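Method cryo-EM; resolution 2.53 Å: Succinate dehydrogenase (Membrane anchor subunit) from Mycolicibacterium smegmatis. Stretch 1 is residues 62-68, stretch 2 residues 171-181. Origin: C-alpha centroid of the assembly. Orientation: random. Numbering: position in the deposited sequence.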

ATOM      1  N   ALA C  62      -0.096 -47.756 -41.161  1.00 17.21           N
ATOM      2  CA  ALA C  62      -1.259 -48.136 -41.952  1.00 17.21           C
ATOM      3  C   ALA C  62      -2.226 -49.003 -41.154  1.00 17.21           C
ATOM      4  O   ALA C  62      -3.443 -48.919 -41.348  1.00 17.21           O
ATOM      5  CB  ALA C  62      -0.813 -48.859 -43.220  1.00 17.21           C
ATOM      6  N   ASP C  63      -1.703 -49.849 -40.262  1.00 19.18           N
ATOM      7  CA  ASP C  63      -2.550 -50.800 -39.549  1.00 19.18           C
ATOM      8  C   ASP C  63      -3.496 -50.100 -38.583  1.00 19.18           C
ATOM      9  O   ASP C  63      -4.701 -50.376 -38.570  1.00 19.18           O
ATOM     10  CB  ASP C  63      -1.685 -51.811 -38.803  1.00 19.18           C
ATOM     11  CG  ASP C  63      -1.429 -53.060 -39.609  1.00 19.18           C
ATOM     12  OD1 ASP C  63      -1.054 -54.087 -39.009  1.00 19.18           O
ATOM     13  OD2 ASP C  63      -1.609 -53.018 -40.844  1.00 19.18           O
ATOM     14  N   TYR C  64      -2.972 -49.196 -37.762  1.00 17.87           N
ATOM     15  CA  TYR C  64      -3.750 -48.562 -36.710  1.00 17.87           C
ATOM     16  C   TYR C  64      -4.049 -47.102 -37.003  1.00 17.87           C
ATOM     17  O   TYR C  64      -4.532 -46.394 -36.116  1.00 17.87           O
ATOM     18  CB  TYR C  64      -3.027 -48.692 -35.369  1.00 17.87           C
ATOM     19  CG  TYR C  64      -2.387 -50.042 -35.173  1.00 17.87           C
ATOM     20  CD1 TYR C  64      -3.112 -51.207 -35.358  1.00 17.87           C
ATOM     21  CD2 TYR C  64      -1.054 -50.152 -34.820  1.00 17.87           C
ATOM     22  CE1 TYR C  64      -2.531 -52.440 -35.195  1.00 17.87           C
ATOM     23  CE2 TYR C  64      -0.465 -51.383 -34.649  1.00 17.87           C
ATOM     24  CZ  TYR C  64      -1.207 -52.523 -34.838  1.00 17.87           C
ATOM     25  OH  TYR C  64      -0.617 -53.750 -34.667  1.00 17.87           O
ATOM     26  N   HIS C  65      -3.761 -46.637 -38.219  1.00 16.88           N
ATOM     27  CA  HIS C  65      -4.111 -45.287 -38.652  1.00 16.88           C
ATOM     28  C   HIS C  65      -3.524 -44.231 -37.718  1.00 16.88           C
ATOM     29  O   HIS C  65      -4.222 -43.345 -37.226  1.00 16.88           O
ATOM     30  CB  HIS C  65      -5.628 -45.137 -38.774  1.00 16.88           C
ATOM     31  CG  HIS C  65      -6.199 -45.758 -40.010  1.00 16.88           C
ATOM     32  ND1 HIS C  65      -6.402 -47.114 -40.136  1.00 16.88           N
ATOM     33  CD2 HIS C  65      -6.631 -45.206 -41.167  1.00 16.88           C
ATOM     34  CE1 HIS C  65      -6.920 -47.372 -41.322  1.00 16.88           C
ATOM     35  NE2 HIS C  65      -7.070 -46.231 -41.968  1.00 16.88           N
ATOM     36  N   TYR C  66      -2.223 -44.331 -37.478  1.00 16.16           N
ATOM     37  CA  TYR C  66      -1.506 -43.377 -36.647  1.00 16.16           C
ATOM     38  C   TYR C  66      -0.815 -42.365 -37.544  1.00 16.16           C
ATOM     39  O   TYR C  66      -0.095 -42.748 -38.469  1.00 16.16           O
ATOM     40  CB  TYR C  66      -0.468 -44.073 -35.767  1.00 16.16           C
ATOM     41  CG  TYR C  66      -1.026 -44.906 -34.646  1.00 16.16           C
ATOM     42  CD1 TYR C  66      -2.260 -44.624 -34.086  1.00 16.16           C
ATOM     43  CD2 TYR C  66      -0.304 -45.971 -34.134  1.00 16.16           C
ATOM     44  CE1 TYR C  66      -2.763 -45.389 -33.056  1.00 16.16           C
ATOM     45  CE2 TYR C  66      -0.796 -46.737 -33.104  1.00 16.16           C
ATOM     46  CZ  TYR C  66      -2.023 -46.442 -32.568  1.00 16.16           C
ATOM     47  OH  TYR C  66      -2.514 -47.209 -31.542  1.00 16.16           O
ATOM     48  N   LEU C  67      -1.024 -41.083 -37.264  1.00 16.30           N
ATOM     49  CA  LEU C  67      -0.425 -40.012 -38.044  1.00 16.30           C
ATOM     50  C   LEU C  67       0.208 -39.001 -37.104  1.00 16.30           C
ATOM     51  O   LEU C  67      -0.436 -38.535 -36.161  1.00 16.30           O
ATOM     52  CB  LEU C  67      -1.459 -39.329 -38.938  1.00 16.30           C
ATOM     53  CG  LEU C  67      -0.932 -38.217 -39.842  1.00 16.30           C
ATOM     54  CD1 LEU C  67       0.090 -38.760 -40.822  1.00 16.30           C
ATOM     55  CD2 LEU C  67      -2.076 -37.558 -40.573  1.00 16.30           C
ATOM     56  N   THR C  68       1.467 -38.675 -37.362  1.00 16.48           N
ATOM     57  CA  THR C  68       2.163 -37.681 -36.563  1.00 16.48           C
ATOM     58  C   THR C  68       1.512 -36.311 -36.738  1.00 16.48           C
ATOM     59  O   THR C  68       1.120 -35.948 -37.853  1.00 16.48           O
ATOM     60  CB  THR C  68       3.634 -37.613 -36.970  1.00 16.48           C
ATOM     61  OG1 THR C  68       4.239 -38.900 -36.804  1.00 16.48           O
ATOM     62  CG2 THR C  68       4.365 -36.623 -36.119  1.00 16.48           C
ATOM     63  N   TYR C 171      -9.607 -34.674 -35.121  1.00 16.19           N
ATOM     64  CA  TYR C 171     -10.101 -35.654 -36.083  1.00 16.19           C
ATOM     65  C   TYR C 171      -9.093 -36.778 -36.280  1.00 16.19           C
ATOM     66  O   TYR C 171      -9.463 -37.959 -36.327  1.00 16.19           O
ATOM     67  CB  TYR C 171     -10.417 -34.973 -37.413  1.00 16.19           C
ATOM     68  CG  TYR C 171     -10.884 -35.932 -38.478  1.00 16.19           C
ATOM     69  CD1 TYR C 171     -12.211 -36.312 -38.561  1.00 16.19           C
ATOM     70  CD2 TYR C 171      -9.993 -36.469 -39.393  1.00 16.19           C
ATOM     71  CE1 TYR C 171     -12.639 -37.193 -39.526  1.00 16.19           C
ATOM     72  CE2 TYR C 171     -10.412 -37.351 -40.359  1.00 16.19           C
ATOM     73  CZ  TYR C 171     -11.736 -37.709 -40.422  1.00 16.19           C
ATOM     74  OH  TYR C 171     -12.154 -38.589 -41.391  1.00 16.19           O
ATOM     75  N   ASP C 172      -7.812 -36.425 -36.405  1.00 17.42           N
ATOM     76  CA  ASP C 172      -6.764 -37.434 -36.549  1.00 17.42           C
ATOM     77  C   ASP C 172      -6.755 -38.393 -35.364  1.00 17.42           C
ATOM     78  O   ASP C 172      -6.712 -39.618 -35.537  1.00 17.42           O
ATOM     79  CB  ASP C 172      -5.405 -36.750 -36.689  1.00 17.42           C
ATOM     80  CG  ASP C 172      -5.100 -36.353 -38.109  1.00 17.42           C
ATOM     81  OD1 ASP C 172      -5.393 -37.146 -39.023  1.00 17.42           O
ATOM     82  OD2 ASP C 172      -4.571 -35.243 -38.318  1.00 17.42           O
ATOM     83  N   ALA C 173      -6.802 -37.847 -34.149  1.00 15.96           N
ATOM     84  CA  ALA C 173      -6.780 -38.681 -32.953  1.00 15.96           C
ATOM     85  C   ALA C 173      -7.998 -39.591 -32.887  1.00 15.96           C
ATOM     86  O   ALA C 173      -7.887 -40.756 -32.493  1.00 15.96           O
ATOM     87  CB  ALA C 173      -6.696 -37.807 -31.704  1.00 15.96           C
ATOM     88  N   ILE C 174      -9.170 -39.080 -33.261  1.00 15.87           N
ATOM     89  CA  ILE C 174     -10.374 -39.901 -33.221  1.00 15.87           C
ATOM     90  C   ILE C 174     -10.281 -41.040 -34.229  1.00 15.87           C
ATOM     91  O   ILE C 174     -10.644 -42.182 -33.929  1.00 15.87           O
ATOM     92  CB  ILE C 174     -11.624 -39.036 -33.453  1.00 15.87           C
ATOM     93  CG1 ILE C 174     -11.865 -38.129 -32.248  1.00 15.87           C
ATOM     94  CG2 ILE C 174     -12.835 -39.907 -33.704  1.00 15.87           C
ATOM     95  CD1 ILE C 174     -12.951 -37.109 -32.462  1.00 15.87           C
ATOM     96  N   THR C 175      -9.785 -40.758 -35.434  1.00 16.82           N
ATOM     97  CA  THR C 175      -9.669 -41.827 -36.419  1.00 16.82           C
ATOM     98  C   THR C 175      -8.510 -42.772 -36.130  1.00 16.82           C
ATOM     99  O   THR C 175      -8.439 -43.840 -36.746  1.00 16.82           O
ATOM    100  CB  THR C 175      -9.523 -41.249 -37.825  1.00 16.82           C
ATOM    101  OG1 THR C 175      -8.308 -40.496 -37.913  1.00 16.82           O
ATOM    102  CG2 THR C 175     -10.694 -40.346 -38.148  1.00 16.82           C
ATOM    103  N   ALA C 176      -7.612 -42.414 -35.212  1.00 16.60           N
ATOM    104  CA  ALA C 176      -6.523 -43.312 -34.849  1.00 16.60           C
ATOM    105  C   ALA C 176      -7.000 -44.577 -34.145  1.00 16.60           C
ATOM    106  O   ALA C 176      -6.239 -45.544 -34.067  1.00 16.60           O
ATOM    107  CB  ALA C 176      -5.517 -42.581 -33.964  1.00 16.60           C
ATOM    108  N   PHE C 177      -8.229 -44.598 -33.628  1.00 16.61           N
ATOM    109  CA  PHE C 177      -8.749 -45.759 -32.901  1.00 16.61           C
ATOM    110  C   PHE C 177      -9.134 -46.857 -33.892  1.00 16.61           C
ATOM    111  O   PHE C 177     -10.301 -47.201 -34.083  1.00 16.61           O
ATOM    112  CB  PHE C 177      -9.932 -45.362 -32.032  1.00 16.61           C
ATOM    113  CG  PHE C 177      -9.543 -44.754 -30.724  1.00 16.61           C
ATOM    114  CD1 PHE C 177      -9.281 -45.554 -29.629  1.00 16.61           C
ATOM    115  CD2 PHE C 177      -9.443 -43.383 -30.584  1.00 16.61           C
ATOM    116  CE1 PHE C 177      -8.922 -45.002 -28.422  1.00 16.61           C
ATOM    117  CE2 PHE C 177      -9.085 -42.824 -29.380  1.00 16.61           C
ATOM    118  CZ  PHE C 177      -8.825 -43.634 -28.297  1.00 16.61           C
ATOM    119  N   HIS C 178      -8.111 -47.433 -34.515  1.00 18.35           N
ATOM    120  CA  HIS C 178      -8.311 -48.405 -35.573  1.00 18.35           C
ATOM    121  C   HIS C 178      -7.435 -49.630 -35.358  1.00 18.35           C
ATOM    122  O   HIS C 178      -6.391 -49.576 -34.708  1.00 18.35           O
ATOM    123  CB  HIS C 178      -8.020 -47.802 -36.952  1.00 18.35           C
ATOM    124  CG  HIS C 178      -8.555 -48.617 -38.085  1.00 18.35           C
ATOM    125  ND1 HIS C 178      -7.749 -49.385 -38.894  1.00 18.35           N
ATOM    126  CD2 HIS C 178      -9.820 -48.797 -38.532  1.00 18.35           C
ATOM    127  CE1 HIS C 178      -8.493 -49.995 -39.800  1.00 18.35           C
ATOM    128  NE2 HIS C 178      -9.753 -49.657 -39.600  1.00 18.35           N
ATOM    129  N   SER C 179      -7.899 -50.740 -35.918  1.00 20.62           N
ATOM    130  CA  SER C 179      -7.198 -52.013 -35.932  1.00 20.62           C
ATOM    131  C   SER C 179      -7.494 -52.681 -37.264  1.00 20.62           C
ATOM    132  O   SER C 179      -8.475 -52.332 -37.929  1.00 20.62           O
ATOM    133  CB  SER C 179      -7.647 -52.906 -34.765  1.00 20.62           C
ATOM    134  OG  SER C 179      -6.726 -53.947 -34.508  1.00 20.62           O
ATOM    135  N   PRO C 180      -6.671 -53.640 -37.687  1.00 21.42           N
ATOM    136  CA  PRO C 180      -6.986 -54.372 -38.925  1.00 21.42           C
ATOM    137  C   PRO C 180      -8.272 -55.186 -38.845  1.00 21.42           C
ATOM    138  O   PRO C 180      -8.604 -55.913 -39.785  1.00 21.42           O
ATOM    139  CB  PRO C 180      -5.769 -55.284 -39.134  1.00 21.42           C
ATOM    140  CG  PRO C 180      -4.733 -54.841 -38.191  1.00 21.42           C
ATOM    141  CD  PRO C 180      -5.276 -53.819 -37.255  1.00 21.42           C
ATOM    142  N   SER C 181      -8.998 -55.085 -37.730  1.00 21.69           N
ATOM    143  CA  SER C 181     -10.297 -55.728 -37.570  1.00 21.69           C
ATOM    144  C   SER C 181     -11.326 -54.755 -37.001  1.00 21.69           C
ATOM    145  O   SER C 181     -12.198 -55.151 -36.221  1.00 21.69           O
ATOM    146  CB  SER C 181     -10.190 -56.969 -36.686  1.00 21.69           C
ATOM    147  OG  SER C 181      -9.780 -56.633 -35.372  1.00 21.69           O
TER

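Contact between residues 62-68 and 171-181 of the membrane anchor subunit of succinate dehydrogenase, followed along the second stretch. The two segments lie more than a hundred residues apart in sequence and bury 451 Å² between them, both sides summed. They run in opposite directions: D172 lies across from L67, A176 from H65, H178 from Y64 and P180 from D63.

The second stretch enters as helix. D172 points its CA-to-CB bond toward the first stretch, and its OD1 lies 3.7 Å from L67 CD2. This is packing and no more; OD1 finds its hydrogen bond elsewhere in the structure. A173 and I174 make no contact. T175 contributes mainly through its backbone, its carbonyl O lying 3.7 Å from H65 CB, while the T175 hydroxyl stays with its own helix, OG1 standing 3.2 Å from Y171 O and 3.0 Å from D172 O.

At A176 the two segments come close enough for backbone to meet backbone. A176 CA approaches H65 O at 3.3 Å in a CA-H...O contact, with an angle of 146° at the hydrogen. A176 O and Y64 O are 2.8 Å apart, and as two acceptors they cannot bond to each other. A176 O does accept a hydrogen bond within its own stretch, from H178 N at 2.7 Å. The methyl group of A176 packs on Y66, with A176 CB 3.8 Å from Y66 CD1; the CA-to-CB bond of Y66 points away, yet its long side chain brings the ring back into reach. F177 touches nothing here, its CA-to-CB bond pointing away.

H178 is the centre of the polar contact. In the t rotamer, with its CA-to-CB bond pointing toward the first stretch, H178 donates from ND1 to D63 O at 3.2 Å and 161°, a nearly straight bond that lies near the plane of the imidazole. The edge of the H65 ring meets a face of the H178 ring, with centroids 4.2 Å apart and planes at 75°. The two ND1 atoms, of H65 and H178, are 2.9 Å apart, and the geometry leaves open whether they are hydrogen-bonded. The backbone of H178 adds a second CA-H...O contact, its O lying 3.5 Å from Y64 CA.

The CA-to-CB bond of S179 points away, but S179 CA sits 4.2 Å from Y64 CD1 at the ring edge. P180 continues along that edge, CD 3.7 Å from Y64 CE1, and its CG lies 3.8 Å from D63 OD1. By S181 the contact has ended.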